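Local atomic coordinates of mannosylglycerate hydrolase MGH1-like glycoside hydrolase domain-containing protein (Thermus thermophilus HB8, PDB entry 4WVB), a protein that hydrolyses mannosylglycerate, a solute made by thermophiles under osmotic stress, to mannose and glycerate, and also splits glucosylglycerate. Residues Tyr30-Asp35 with Leu69-Phe74; Thr102-Val107 with Val235-Ile240; Phe344-Tyr349 with Tyr394-Thr399; Gly390-Tyr395 with Gly404-Ser409. One frame throughout, in Å; residues are numbered along the deposited sequence.

All four contacts reach the bound glucose, but they differ in burial and chemistry. Contacts 1 and 2 are buried. Contact 1 pairs two short antiparallel strands through backbone bonds and ring packing. Contact 2 sets a proline-rich loop on helix 235-254 mainly by apolar and CH-pi packing. They touch each other, for Gln-103 OE1 of contact 2 takes a hydrogen bond from Trp-34 N of contact 1. Contacts 3 and 4 are only partly buried and share strand 394-395. Contact 3 packs a turn on that strand through rings and prolines. Contact 4 is more polar, with arginine and glutamate side chains bonded to glycine backbone. Phe-408 of contact 4 packs on Asp-35 of contact 1.

Contact 1 of 4, residues Tyr30-Asp35 with Leu69-Phe74; sequences YQWLWD and LPHIVF. With GLC (alpha-D-glucopyranose), chain F.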
# COMPACT_ATOMS: atom_id res chain seq x y z
N TYR A 30 37.80 -14.64 -9.82
CA TYR A 30 36.68 -13.90 -10.39
C TYR A 30 35.68 -13.45 -9.31
O TYR A 30 35.50 -14.15 -8.31
CB TYR A 30 35.90 -14.74 -11.40
CG TYR A 30 36.73 -15.41 -12.47
CD1 TYR A 30 37.85 -14.78 -13.02
CD2 TYR A 30 36.38 -16.66 -12.96
CE1 TYR A 30 38.59 -15.39 -14.02
CE2 TYR A 30 37.12 -17.28 -13.97
CZ TYR A 30 38.21 -16.64 -14.49
OH TYR A 30 38.94 -17.26 -15.47
N GLN A 31 35.03 -12.32 -9.55
CA GLN A 31 34.10 -11.72 -8.59
C GLN A 31 32.67 -11.87 -9.08
O GLN A 31 32.39 -11.56 -10.22
CB GLN A 31 34.42 -10.24 -8.42
CG GLN A 31 33.49 -9.51 -7.47
CD GLN A 31 34.00 -8.15 -7.04
OE1 GLN A 31 34.79 -7.51 -7.75
NE2 GLN A 31 33.51 -7.67 -5.89
N TRP A 32 31.75 -12.32 -8.21
CA TRP A 32 30.36 -12.51 -8.60
C TRP A 32 29.51 -11.43 -7.92
O TRP A 32 29.77 -11.07 -6.76
CB TRP A 32 29.87 -13.90 -8.19
CG TRP A 32 29.89 -15.02 -9.23
CD1 TRP A 32 28.80 -15.53 -9.92
CD2 TRP A 32 31.01 -15.80 -9.65
NE1 TRP A 32 29.19 -16.56 -10.72
CE2 TRP A 32 30.54 -16.75 -10.58
CE3 TRP A 32 32.37 -15.79 -9.33
CZ2 TRP A 32 31.38 -17.67 -11.20
CZ3 TRP A 32 33.21 -16.72 -9.94
CH2 TRP A 32 32.72 -17.63 -10.86
N LEU A 33 28.50 -10.94 -8.64
CA LEU A 33 27.69 -9.80 -8.22
C LEU A 33 26.90 -10.06 -6.94
O LEU A 33 27.08 -9.30 -5.95
CB LEU A 33 26.71 -9.40 -9.33
CG LEU A 33 25.89 -8.11 -9.21
CD1 LEU A 33 25.21 -7.86 -10.55
CD2 LEU A 33 24.83 -8.10 -8.12
N TRP A 34 26.01 -11.05 -6.91
CA TRP A 34 25.20 -11.15 -5.68
C TRP A 34 26.00 -11.77 -4.55
O TRP A 34 25.83 -11.34 -3.40
CB TRP A 34 23.74 -11.66 -5.80
CG TRP A 34 23.43 -13.07 -5.98
CD1 TRP A 34 24.19 -14.01 -6.59
CD2 TRP A 34 22.19 -13.70 -5.63
NE1 TRP A 34 23.51 -15.21 -6.62
CE2 TRP A 34 22.28 -15.04 -6.03
CE3 TRP A 34 21.01 -13.26 -5.01
CZ2 TRP A 34 21.23 -15.95 -5.83
CZ3 TRP A 34 19.98 -14.17 -4.80
CH2 TRP A 34 20.09 -15.48 -5.22
N ASP A 35 26.93 -12.66 -4.87
CA ASP A 35 27.83 -13.20 -3.85
C ASP A 35 28.55 -12.07 -3.13
O ASP A 35 28.56 -12.03 -1.90
CB ASP A 35 28.87 -14.18 -4.43
CG ASP A 35 28.23 -15.35 -5.14
OD1 ASP A 35 27.53 -15.11 -6.15
OD2 ASP A 35 28.43 -16.52 -4.69
N LEU A 69 25.63 -3.73 -14.33
CA LEU A 69 26.54 -4.51 -13.47
C LEU A 69 26.43 -5.95 -13.89
O LEU A 69 25.34 -6.53 -13.83
CB LEU A 69 26.20 -4.43 -11.98
CG LEU A 69 27.03 -3.59 -11.01
CD1 LEU A 69 26.69 -4.05 -9.58
CD2 LEU A 69 28.53 -3.63 -11.23
N PRO A 70 27.57 -6.55 -14.29
CA PRO A 70 27.63 -7.93 -14.76
C PRO A 70 27.68 -8.93 -13.63
O PRO A 70 28.18 -8.60 -12.55
CB PRO A 70 28.97 -7.97 -15.48
CG PRO A 70 29.83 -7.08 -14.64
CD PRO A 70 28.92 -5.95 -14.23
N HIS A 71 27.24 -10.15 -13.88
CA HIS A 71 27.19 -11.12 -12.80
C HIS A 71 28.57 -11.62 -12.44
O HIS A 71 28.80 -12.03 -11.31
CB HIS A 71 26.16 -12.24 -13.09
CG HIS A 71 26.68 -13.42 -13.86
ND1 HIS A 71 27.16 -13.34 -15.15
CD2 HIS A 71 26.69 -14.74 -13.54
CE1 HIS A 71 27.47 -14.54 -15.59
NE2 HIS A 71 27.20 -15.41 -14.63
N ILE A 72 29.50 -11.55 -13.41
CA ILE A 72 30.89 -11.90 -13.17
C ILE A 72 31.80 -10.80 -13.72
O ILE A 72 31.61 -10.31 -14.85
CB ILE A 72 31.30 -13.25 -13.81
CG1 ILE A 72 30.36 -14.38 -13.39
CG2 ILE A 72 32.72 -13.61 -13.39
CD1 ILE A 72 30.53 -15.66 -14.19
N VAL A 73 32.76 -10.43 -12.88
CA VAL A 73 33.91 -9.66 -13.28
C VAL A 73 35.12 -10.61 -13.33
O VAL A 73 35.51 -11.23 -12.31
CB VAL A 73 34.18 -8.51 -12.30
CG1 VAL A 73 35.38 -7.70 -12.76
CG2 VAL A 73 32.95 -7.61 -12.18
N PHE A 74 35.70 -10.76 -14.51
CA PHE A 74 36.82 -11.72 -14.68
C PHE A 74 38.16 -11.07 -14.35
O PHE A 74 38.97 -10.81 -15.23
CB PHE A 74 36.83 -12.29 -16.10
CG PHE A 74 35.59 -13.08 -16.44
CD1 PHE A 74 35.40 -14.35 -15.89
CD2 PHE A 74 34.62 -12.57 -17.29
CE1 PHE A 74 34.27 -15.08 -16.20
CE2 PHE A 74 33.47 -13.31 -17.60
CZ PHE A 74 33.31 -14.56 -17.04
C1 GLC F . 26.08 -20.51 -8.88
C2 GLC F . 24.87 -20.06 -8.02
C3 GLC F . 24.74 -18.54 -8.12
C4 GLC F . 26.02 -17.88 -7.60
C5 GLC F . 27.23 -18.44 -8.39
C6 GLC F . 28.56 -18.01 -7.79
O1 GLC F . 25.84 -20.17 -10.27
O2 GLC F . 23.67 -20.70 -8.44
O3 GLC F . 23.63 -18.12 -7.35
O4 GLC F . 25.88 -16.44 -7.66
O5 GLC F . 27.29 -19.87 -8.42
O6 GLC F . 28.76 -18.68 -6.56
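Strands 31-32 and 72-74 pair antiparallel in a buried contact beside the sugar site, with Gln-31 opposite Val-73 and Trp-32 opposite Ile-72. Gln-31 and Val-73 are a hydrogen-bonded pair: Gln-31 N gives to Val-73 O at 3.0 Å, and Val-73 N gives back to Gln-31 O. A third bond, from Leu-33 N to His-71 O, carries the pairing into the first turn of helix 33-43.

Trp-32 and Ile-72 form the non-hydrogen-bonded pair, their side chains alongside each other. Ile-72 CG1 stands anti to the carbonyl carbon (chi1 -53°), which lays it over one face of the indole, 3.7 Å from the centroid of the five-membered ring. This is a CH-pi contact. The opposite face carries glucose C6, 3.3 Å from Trp-32 CD1. The indole is thus held between protein and sugar. At the far end Phe-74 turns its edge to the face of Tyr-30, with the planes at 85°. Phe-74 CD1 stands over the centre of the tyrosine ring. This is a T-shaped pair.

Beyond the strand, Trp-34 NE1 donates to glucose O3 at 3.0 Å and weakly to O4. Asp-35 grips two hydroxyls: OD1 accepts from glucose O4 at 2.6 Å and OD2 from O6. These residues belong to the substrate site.

Leu-33 CD1 packs on Leu-69 CB. Helix 48-62 covers Gln-31 and Leu-69. Strand 72-74 is the middle of a three-stranded antiparallel sheet, with strand 31-32 on one side and strand 97-98 on the other.

Contact 2 of 4, residues Thr102-Val107 with Val235-Ile240; sequences TQPPVV and VGFNAI. With GLC (alpha-D-glucopyranose), chain F.
Two consecutive prolines, Pro-104 and Pro-105, lie against Phe-237 and Ile-240 of a helix, and the contact is mainly apolar. Pro-105 CD sits over one face of the Phe-237 ring, 3.7 Å from its centroid and 18° off the ring normal. This is a CH-pi contact. Pro-104 CA makes a second, off-centre one. Thr-102 CG2 meets the ring at its edge, 3.9 Å from Phe-237 CZ. With CG anti to the backbone N (chi1 -163°), the phenylalanine reaches up to the loop.

Pro-105 is the centre of an inverse gamma turn, closed by a weak bond from Val-106 N to Pro-104 O. The turn leads the loop into helix 107-117. Ile-240 packs beneath it with both branches. Its CG2 comes within 3.4 Å of Val-106 N and also touches Val-106 CB, while CD1 lies 3.8 Å from Pro-104 CB.

Gln-103 points away from the helix, toward the sugar. Its NE2 donates to glucose O4 at 2.9 Å, and its OE1 accepts from Trp-34 N, which fixes the rotation of the amide. Thr-102 OG1 is hydrogen-bonded to Leu-69 O, and Phe-138 of helix 121-146 packs on Thr-102 and Pro-105.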
# COMPACT_ATOMS: atom_id res chain seq x y z
N THR A 102 23.38 -10.07 -16.01
CA THR A 102 23.38 -9.50 -14.65
C THR A 102 22.92 -10.55 -13.62
O THR A 102 22.83 -11.73 -13.95
CB THR A 102 22.56 -8.20 -14.57
OG1 THR A 102 22.84 -7.52 -13.35
CG2 THR A 102 21.08 -8.44 -14.72
N GLN A 103 22.65 -10.11 -12.39
CA GLN A 103 22.26 -11.05 -11.31
C GLN A 103 21.39 -10.26 -10.31
O GLN A 103 21.27 -9.03 -10.43
CB GLN A 103 23.51 -11.60 -10.63
CG GLN A 103 23.64 -13.10 -10.68
CD GLN A 103 24.81 -13.66 -9.88
OE1 GLN A 103 25.65 -12.95 -9.26
NE2 GLN A 103 24.90 -14.94 -9.93
N PRO A 104 20.78 -10.94 -9.33
CA PRO A 104 19.82 -10.23 -8.48
C PRO A 104 20.45 -9.02 -7.77
O PRO A 104 21.51 -9.13 -7.16
CB PRO A 104 19.36 -11.33 -7.53
CG PRO A 104 19.45 -12.58 -8.37
CD PRO A 104 20.75 -12.39 -9.09
N PRO A 105 19.80 -7.84 -7.85
CA PRO A 105 20.38 -6.57 -7.39
C PRO A 105 20.15 -6.30 -5.89
O PRO A 105 19.50 -5.32 -5.51
CB PRO A 105 19.67 -5.54 -8.26
CG PRO A 105 18.31 -6.14 -8.47
CD PRO A 105 18.55 -7.61 -8.61
N VAL A 106 20.73 -7.16 -5.05
CA VAL A 106 20.62 -7.00 -3.61
C VAL A 106 21.57 -5.91 -3.13
O VAL A 106 21.48 -5.45 -1.99
CB VAL A 106 20.87 -8.35 -2.89
CG1 VAL A 106 22.34 -8.70 -2.87
CG2 VAL A 106 20.31 -8.29 -1.46
N VAL A 107 22.46 -5.43 -4.00
CA VAL A 107 23.50 -4.52 -3.56
C VAL A 107 23.08 -3.25 -2.81
O VAL A 107 23.73 -2.89 -1.82
CB VAL A 107 24.55 -4.22 -4.68
CG1 VAL A 107 23.94 -3.57 -5.90
CG2 VAL A 107 25.71 -3.44 -4.12
N VAL A 235 10.16 -13.72 -10.02
CA VAL A 235 9.65 -13.15 -8.76
C VAL A 235 10.82 -12.87 -7.80
O VAL A 235 10.79 -11.92 -7.02
CB VAL A 235 8.60 -14.05 -8.08
CG1 VAL A 235 9.18 -15.37 -7.65
CG2 VAL A 235 8.02 -13.34 -6.87
N GLY A 236 11.88 -13.67 -7.86
CA GLY A 236 13.02 -13.45 -6.97
C GLY A 236 13.79 -12.18 -7.30
O GLY A 236 14.04 -11.31 -6.44
N PHE A 237 14.19 -12.08 -8.55
CA PHE A 237 14.91 -10.92 -9.03
C PHE A 237 14.11 -9.66 -8.72
O PHE A 237 14.66 -8.64 -8.26
CB PHE A 237 15.13 -11.05 -10.55
CG PHE A 237 16.20 -10.14 -11.10
CD1 PHE A 237 15.96 -8.79 -11.28
CD2 PHE A 237 17.42 -10.66 -11.49
CE1 PHE A 237 16.95 -7.97 -11.80
CE2 PHE A 237 18.40 -9.85 -12.01
CZ PHE A 237 18.15 -8.51 -12.15
N ASN A 238 12.80 -9.70 -8.99
CA ASN A 238 11.97 -8.52 -8.83
C ASN A 238 11.75 -8.16 -7.37
O ASN A 238 11.73 -6.99 -7.02
CB ASN A 238 10.65 -8.66 -9.61
CG ASN A 238 10.83 -8.31 -11.09
OD1 ASN A 238 10.87 -7.14 -11.44
ND2 ASN A 238 11.04 -9.33 -11.92
N ALA A 239 11.60 -9.16 -6.51
CA ALA A 239 11.40 -8.88 -5.09
C ALA A 239 12.66 -8.23 -4.50
O ALA A 239 12.57 -7.25 -3.74
CB ALA A 239 11.05 -10.17 -4.36
N ILE A 240 13.82 -8.77 -4.87
CA ILE A 240 15.12 -8.28 -4.46
C ILE A 240 15.31 -6.84 -4.99
O ILE A 240 15.70 -5.94 -4.26
CB ILE A 240 16.22 -9.23 -4.91
CG1 ILE A 240 16.15 -10.51 -4.03
CG2 ILE A 240 17.61 -8.60 -4.78
CD1 ILE A 240 17.08 -11.62 -4.47
C1 GLC F . 26.08 -20.51 -8.88
C2 GLC F . 24.87 -20.06 -8.02
C3 GLC F . 24.74 -18.54 -8.12
C4 GLC F . 26.02 -17.88 -7.60
C5 GLC F . 27.23 -18.44 -8.39
C6 GLC F . 28.56 -18.01 -7.79
O1 GLC F . 25.84 -20.17 -10.27
O2 GLC F . 23.67 -20.70 -8.44
O3 GLC F . 23.63 -18.12 -7.35
O4 GLC F . 25.88 -16.44 -7.66
O5 GLC F . 27.29 -19.87 -8.42
O6 GLC F . 28.76 -18.68 -6.56

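Contact 3 of 4, residues Phe344-Tyr349 with Tyr394-Thr399; sequences FEPGRY and YYDPLT. With GLC (alpha-D-glucopyranose), chain F.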
# COMPACT_ATOMS: atom_id res chain seq x y z
N PHE A 344 10.89 -31.90 -7.19
CA PHE A 344 11.72 -31.86 -5.98
C PHE A 344 12.76 -32.95 -6.01
O PHE A 344 12.44 -34.13 -6.20
CB PHE A 344 10.86 -31.99 -4.72
CG PHE A 344 11.67 -32.07 -3.43
CD1 PHE A 344 12.29 -30.95 -2.92
CD2 PHE A 344 11.78 -33.26 -2.73
CE1 PHE A 344 13.00 -31.01 -1.73
CE2 PHE A 344 12.49 -33.33 -1.55
CZ PHE A 344 13.11 -32.20 -1.06
N GLU A 345 14.02 -32.55 -5.85
CA GLU A 345 15.17 -33.45 -5.79
C GLU A 345 16.07 -32.90 -4.68
O GLU A 345 16.55 -31.76 -4.76
CB GLU A 345 15.91 -33.48 -7.13
CG GLU A 345 15.01 -33.80 -8.34
CD GLU A 345 15.37 -32.98 -9.57
OE1 GLU A 345 14.46 -32.38 -10.24
OE2 GLU A 345 16.58 -32.93 -9.86
N PRO A 346 16.29 -33.69 -3.62
CA PRO A 346 16.92 -33.14 -2.42
C PRO A 346 18.38 -32.71 -2.55
O PRO A 346 18.84 -31.89 -1.76
CB PRO A 346 16.75 -34.27 -1.40
CG PRO A 346 16.54 -35.52 -2.20
CD PRO A 346 15.83 -35.08 -3.45
N GLY A 347 19.10 -33.18 -3.56
CA GLY A 347 20.51 -32.83 -3.68
C GLY A 347 20.90 -31.97 -4.85
O GLY A 347 22.10 -31.74 -5.02
N ARG A 348 19.96 -31.48 -5.66
CA ARG A 348 20.35 -30.91 -6.97
C ARG A 348 20.28 -29.37 -7.14
O ARG A 348 19.44 -28.86 -7.87
CB ARG A 348 19.55 -31.61 -8.06
CG ARG A 348 20.19 -31.55 -9.44
CD ARG A 348 19.43 -32.40 -10.45
NE ARG A 348 19.25 -31.68 -11.71
CZ ARG A 348 18.29 -31.93 -12.61
NH1 ARG A 348 17.38 -32.89 -12.43
NH2 ARG A 348 18.22 -31.18 -13.71
N TYR A 349 21.17 -28.64 -6.47
CA TYR A 349 21.35 -27.21 -6.71
C TYR A 349 20.06 -26.42 -6.31
O TYR A 349 19.72 -26.39 -5.12
CB TYR A 349 21.78 -27.07 -8.18
CG TYR A 349 22.62 -25.91 -8.59
CD1 TYR A 349 23.51 -25.28 -7.72
CD2 TYR A 349 22.57 -25.46 -9.92
CE1 TYR A 349 24.26 -24.19 -8.15
CE2 TYR A 349 23.32 -24.40 -10.35
CZ TYR A 349 24.16 -23.77 -9.47
OH TYR A 349 24.89 -22.72 -9.96
N TYR A 394 24.96 -25.52 -0.76
CA TYR A 394 23.55 -25.84 -0.50
C TYR A 394 23.50 -27.13 0.30
O TYR A 394 24.54 -27.80 0.47
CB TYR A 394 22.72 -25.91 -1.79
CG TYR A 394 23.27 -26.83 -2.84
CD1 TYR A 394 24.24 -26.38 -3.76
CD2 TYR A 394 22.84 -28.14 -2.94
CE1 TYR A 394 24.75 -27.23 -4.73
CE2 TYR A 394 23.35 -28.99 -3.91
CZ TYR A 394 24.31 -28.53 -4.79
OH TYR A 394 24.82 -29.39 -5.75
N TYR A 395 22.32 -27.46 0.80
CA TYR A 395 22.16 -28.55 1.74
C TYR A 395 20.93 -29.36 1.43
O TYR A 395 19.88 -28.83 1.05
CB TYR A 395 22.08 -28.02 3.18
CG TYR A 395 23.28 -27.19 3.60
CD1 TYR A 395 23.38 -25.85 3.24
CD2 TYR A 395 24.30 -27.72 4.38
CE1 TYR A 395 24.47 -25.09 3.59
CE2 TYR A 395 25.40 -26.97 4.74
CZ TYR A 395 25.49 -25.64 4.37
OH TYR A 395 26.57 -24.87 4.75
N ASP A 396 21.08 -30.68 1.55
CA ASP A 396 19.97 -31.59 1.41
C ASP A 396 18.97 -31.33 2.55
O ASP A 396 19.34 -31.38 3.71
CB ASP A 396 20.51 -33.04 1.46
CG ASP A 396 19.45 -34.09 1.21
OD1 ASP A 396 18.41 -34.11 1.89
OD2 ASP A 396 19.65 -34.90 0.29
N PRO A 397 17.70 -31.04 2.22
CA PRO A 397 16.72 -30.68 3.24
C PRO A 397 16.19 -31.86 4.04
O PRO A 397 15.49 -31.66 5.02
CB PRO A 397 15.57 -30.07 2.42
CG PRO A 397 15.69 -30.69 1.08
CD PRO A 397 17.12 -31.07 0.86
N LEU A 398 16.52 -33.07 3.59
CA LEU A 398 16.03 -34.31 4.22
C LEU A 398 17.07 -34.87 5.18
O LEU A 398 16.72 -35.30 6.29
CB LEU A 398 15.67 -35.32 3.12
CG LEU A 398 14.72 -34.80 2.02
CD1 LEU A 398 14.34 -35.90 1.02
CD2 LEU A 398 13.47 -34.21 2.64
N THR A 399 18.33 -34.86 4.76
CA THR A 399 19.46 -35.40 5.55
C THR A 399 20.36 -34.35 6.18
O THR A 399 21.15 -34.62 7.09
CB THR A 399 20.37 -36.26 4.65
OG1 THR A 399 21.01 -35.43 3.66
CG2 THR A 399 19.60 -37.36 3.99
C1 GLC F . 26.08 -20.51 -8.88
C2 GLC F . 24.87 -20.06 -8.02
C3 GLC F . 24.74 -18.54 -8.12
C4 GLC F . 26.02 -17.88 -7.60
C5 GLC F . 27.23 -18.44 -8.39
C6 GLC F . 28.56 -18.01 -7.79
O1 GLC F . 25.84 -20.17 -10.27
O2 GLC F . 23.67 -20.70 -8.44
O3 GLC F . 23.63 -18.12 -7.35
O4 GLC F . 25.88 -16.44 -7.66
O5 GLC F . 27.29 -19.87 -8.42
O6 GLC F . 28.76 -18.68 -6.56
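Tyr-394 meets the 344-349 loop with one face and one edge of its ring. From CB the side chain rises toward the loop, its CG set between the backbone N and the carbonyl carbon (chi1 54°). CD1 and CE1 run along Tyr-349, and CE1 comes 3.8 Å from Tyr-349 CD1. On the other side CD2 lies below Tyr-349 N, and CE2 reaches Gly-347 O at 3.2 Å, near the ring plane. CZ lies under Tyr-349 N and CA. At the tip, Tyr-394 OH is 3.7 Å from Gly-347 O. Tyr-349 CA stands over the ring centre, 3.8 Å from the centroid of Tyr-394, a CH-pi contact. The two tyrosine rings themselves are oblique, with planes at 57°. A leucine in place of Tyr-394 would probably leave Tyr-349 CA without its flat support and open a gap beneath the backbone there.

Farther along, Pro-346 CB touches Asp-396 OD2 at 3.4 Å and Leu-398 CD1 at 3.8 Å. Pro-397 CG packs at the edge of the Phe-344 ring, 3.7 Å from its CZ. Pro-346 O is buried here and has no polar partner in the model. Asp-396 OD1 accepts from the backbone N of both Leu-398 and Thr-399, which holds its carboxylate.

The loop makes a type I beta turn from Glu-345 to Arg-348. The bond from Leu-398 N closes an Asx turn, and the one from Thr-399 N adds an Asx motif. Past the turn Tyr-349 enters the substrate site, near Asp-165, the proton donor, and Glu-393, the proton acceptor.

Contact 4 of 4, residues Gly390-Tyr395 with Gly404-Ser409; sequences GFREYY and GGEGFS. With GLC (alpha-D-glucopyranose), chain F.
Glu-393 and Phe-408 lie with carboxylate and ring nearly parallel, their planes 7° apart. Glu-393 CG sits over one face of the phenylalanine, 3.8 Å from the ring centroid, a CH-pi contact. The glutamate is extended, with CG anti to its backbone N (chi1 -166°). Its OE1 accepts from Gly-405 N at 2.9 Å, using the anti lone pair. That bond and the ring hold the carboxylate of this proton acceptor. Its other oxygen, OE2, faces the sugar, 3.9 Å from glucose C1.

Arg-392 bends at chi2 and chi3 and curls back so that its guanidinium edge meets the glycine carbonyls. NE donates to Gly-405 O at 3.0 Å, and NH2 to Gly-404 O at 2.8 Å. Glu-406 CG covers one face of the group, and the two side chains run alongside. Gly-405 O also accepts from Glu-393 N, which reaches it from the opposite face of its carbonyl plane. A methionine in place of Arg-392 would probably leave Gly-404 O without its mate and Gly-405 O with one donor fewer.

Gly-404 has no room for a side chain: a CB would clash with Tyr-394 and Glu-393.

Phe-408 N donates to Phe-391 O at 2.9 Å, just before helix 409-418. Phe-391 packs on helices 4-14 and 372-389, and Phe-408 touches Asp-35 of helix 33-43. Strand 394-395 pairs with strand 402-403, with a classic beta bulge at Glu-393 and Tyr-394.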
# COMPACT_ATOMS: atom_id res chain seq x y z
N GLY A 390 29.81 -27.37 8.02
CA GLY A 390 30.66 -26.30 7.56
C GLY A 390 29.97 -25.49 6.47
O GLY A 390 28.76 -25.60 6.26
N PHE A 391 30.76 -24.67 5.78
CA PHE A 391 30.21 -23.65 4.89
C PHE A 391 30.16 -24.17 3.47
O PHE A 391 31.16 -24.19 2.76
CB PHE A 391 31.03 -22.35 5.03
CG PHE A 391 31.09 -21.87 6.45
CD1 PHE A 391 29.96 -21.37 7.05
CD2 PHE A 391 32.24 -22.03 7.20
CE1 PHE A 391 29.99 -20.97 8.38
CE2 PHE A 391 32.28 -21.63 8.53
CZ PHE A 391 31.16 -21.09 9.12
N ARG A 392 28.97 -24.62 3.08
CA ARG A 392 28.75 -25.23 1.79
C ARG A 392 27.74 -24.43 1.00
O ARG A 392 26.99 -23.61 1.53
CB ARG A 392 28.22 -26.65 1.96
CG ARG A 392 29.11 -27.61 2.74
CD ARG A 392 30.46 -27.83 2.09
NE ARG A 392 30.35 -28.41 0.76
CZ ARG A 392 30.32 -29.72 0.50
NH1 ARG A 392 30.36 -30.62 1.48
NH2 ARG A 392 30.25 -30.14 -0.77
N GLU A 393 27.68 -24.72 -0.29
CA GLU A 393 26.79 -23.99 -1.21
C GLU A 393 25.31 -24.25 -0.94
O GLU A 393 24.49 -23.33 -0.91
CB GLU A 393 27.14 -24.37 -2.63
CG GLU A 393 26.55 -23.46 -3.68
CD GLU A 393 27.18 -23.66 -5.04
OE1 GLU A 393 28.13 -24.46 -5.15
OE2 GLU A 393 26.72 -23.01 -6.01
N TYR A 394 24.96 -25.52 -0.76
CA TYR A 394 23.55 -25.84 -0.50
C TYR A 394 23.50 -27.13 0.30
O TYR A 394 24.54 -27.80 0.47
CB TYR A 394 22.72 -25.91 -1.79
CG TYR A 394 23.27 -26.83 -2.84
CD1 TYR A 394 24.24 -26.38 -3.76
CD2 TYR A 394 22.84 -28.14 -2.94
CE1 TYR A 394 24.75 -27.23 -4.73
CE2 TYR A 394 23.35 -28.99 -3.91
CZ TYR A 394 24.31 -28.53 -4.79
OH TYR A 394 24.82 -29.39 -5.75
N TYR A 395 22.32 -27.46 0.80
CA TYR A 395 22.16 -28.55 1.74
C TYR A 395 20.93 -29.36 1.43
O TYR A 395 19.88 -28.83 1.05
CB TYR A 395 22.08 -28.02 3.18
CG TYR A 395 23.28 -27.19 3.60
CD1 TYR A 395 23.38 -25.85 3.24
CD2 TYR A 395 24.30 -27.72 4.38
CE1 TYR A 395 24.47 -25.09 3.59
CE2 TYR A 395 25.40 -26.97 4.74
CZ TYR A 395 25.49 -25.64 4.37
OH TYR A 395 26.57 -24.87 4.75
N GLY A 404 27.72 -29.15 -3.06
CA GLY A 404 28.26 -28.08 -3.90
C GLY A 404 29.60 -27.56 -3.44
O GLY A 404 30.39 -28.30 -2.88
N GLY A 405 29.85 -26.27 -3.66
CA GLY A 405 31.13 -25.66 -3.29
C GLY A 405 31.51 -25.81 -1.82
O GLY A 405 30.64 -25.89 -0.93
N GLU A 406 32.83 -25.83 -1.59
CA GLU A 406 33.42 -25.87 -0.26
C GLU A 406 33.95 -24.50 0.09
O GLU A 406 34.35 -23.74 -0.79
CB GLU A 406 34.56 -26.89 -0.22
CG GLU A 406 34.03 -28.31 -0.32
CD GLU A 406 35.10 -29.37 -0.20
OE1 GLU A 406 36.12 -29.28 -0.92
OE2 GLU A 406 34.92 -30.30 0.62
N GLY A 407 33.95 -24.18 1.38
CA GLY A 407 34.35 -22.85 1.84
C GLY A 407 33.52 -21.81 1.12
O GLY A 407 34.07 -20.85 0.55
N PHE A 408 32.21 -22.06 1.08
CA PHE A 408 31.30 -21.23 0.30
C PHE A 408 31.09 -19.90 1.01
O PHE A 408 30.58 -19.83 2.12
CB PHE A 408 29.97 -21.91 0.00
CG PHE A 408 29.26 -21.28 -1.17
CD1 PHE A 408 29.69 -21.51 -2.46
CD2 PHE A 408 28.19 -20.43 -0.96
CE1 PHE A 408 29.07 -20.90 -3.54
CE2 PHE A 408 27.56 -19.83 -2.02
CZ PHE A 408 27.99 -20.06 -3.32
N SER A 409 31.52 -18.84 0.34
CA SER A 409 31.66 -17.55 0.96
C SER A 409 30.38 -16.94 1.50
O SER A 409 30.39 -16.42 2.60
CB SER A 409 32.34 -16.58 0.01
OG SER A 409 33.66 -17.01 -0.24
C1 GLC F . 26.08 -20.51 -8.88
C2 GLC F . 24.87 -20.06 -8.02
C3 GLC F . 24.74 -18.54 -8.12
C4 GLC F . 26.02 -17.88 -7.60
C5 GLC F . 27.23 -18.44 -8.39
C6 GLC F . 28.56 -18.01 -7.79
O1 GLC F . 25.84 -20.17 -10.27
O2 GLC F . 23.67 -20.70 -8.44
O3 GLC F . 23.63 -18.12 -7.35
O4 GLC F . 25.88 -16.44 -7.66
O5 GLC F . 27.29 -19.87 -8.42
O6 GLC F . 28.76 -18.68 -6.56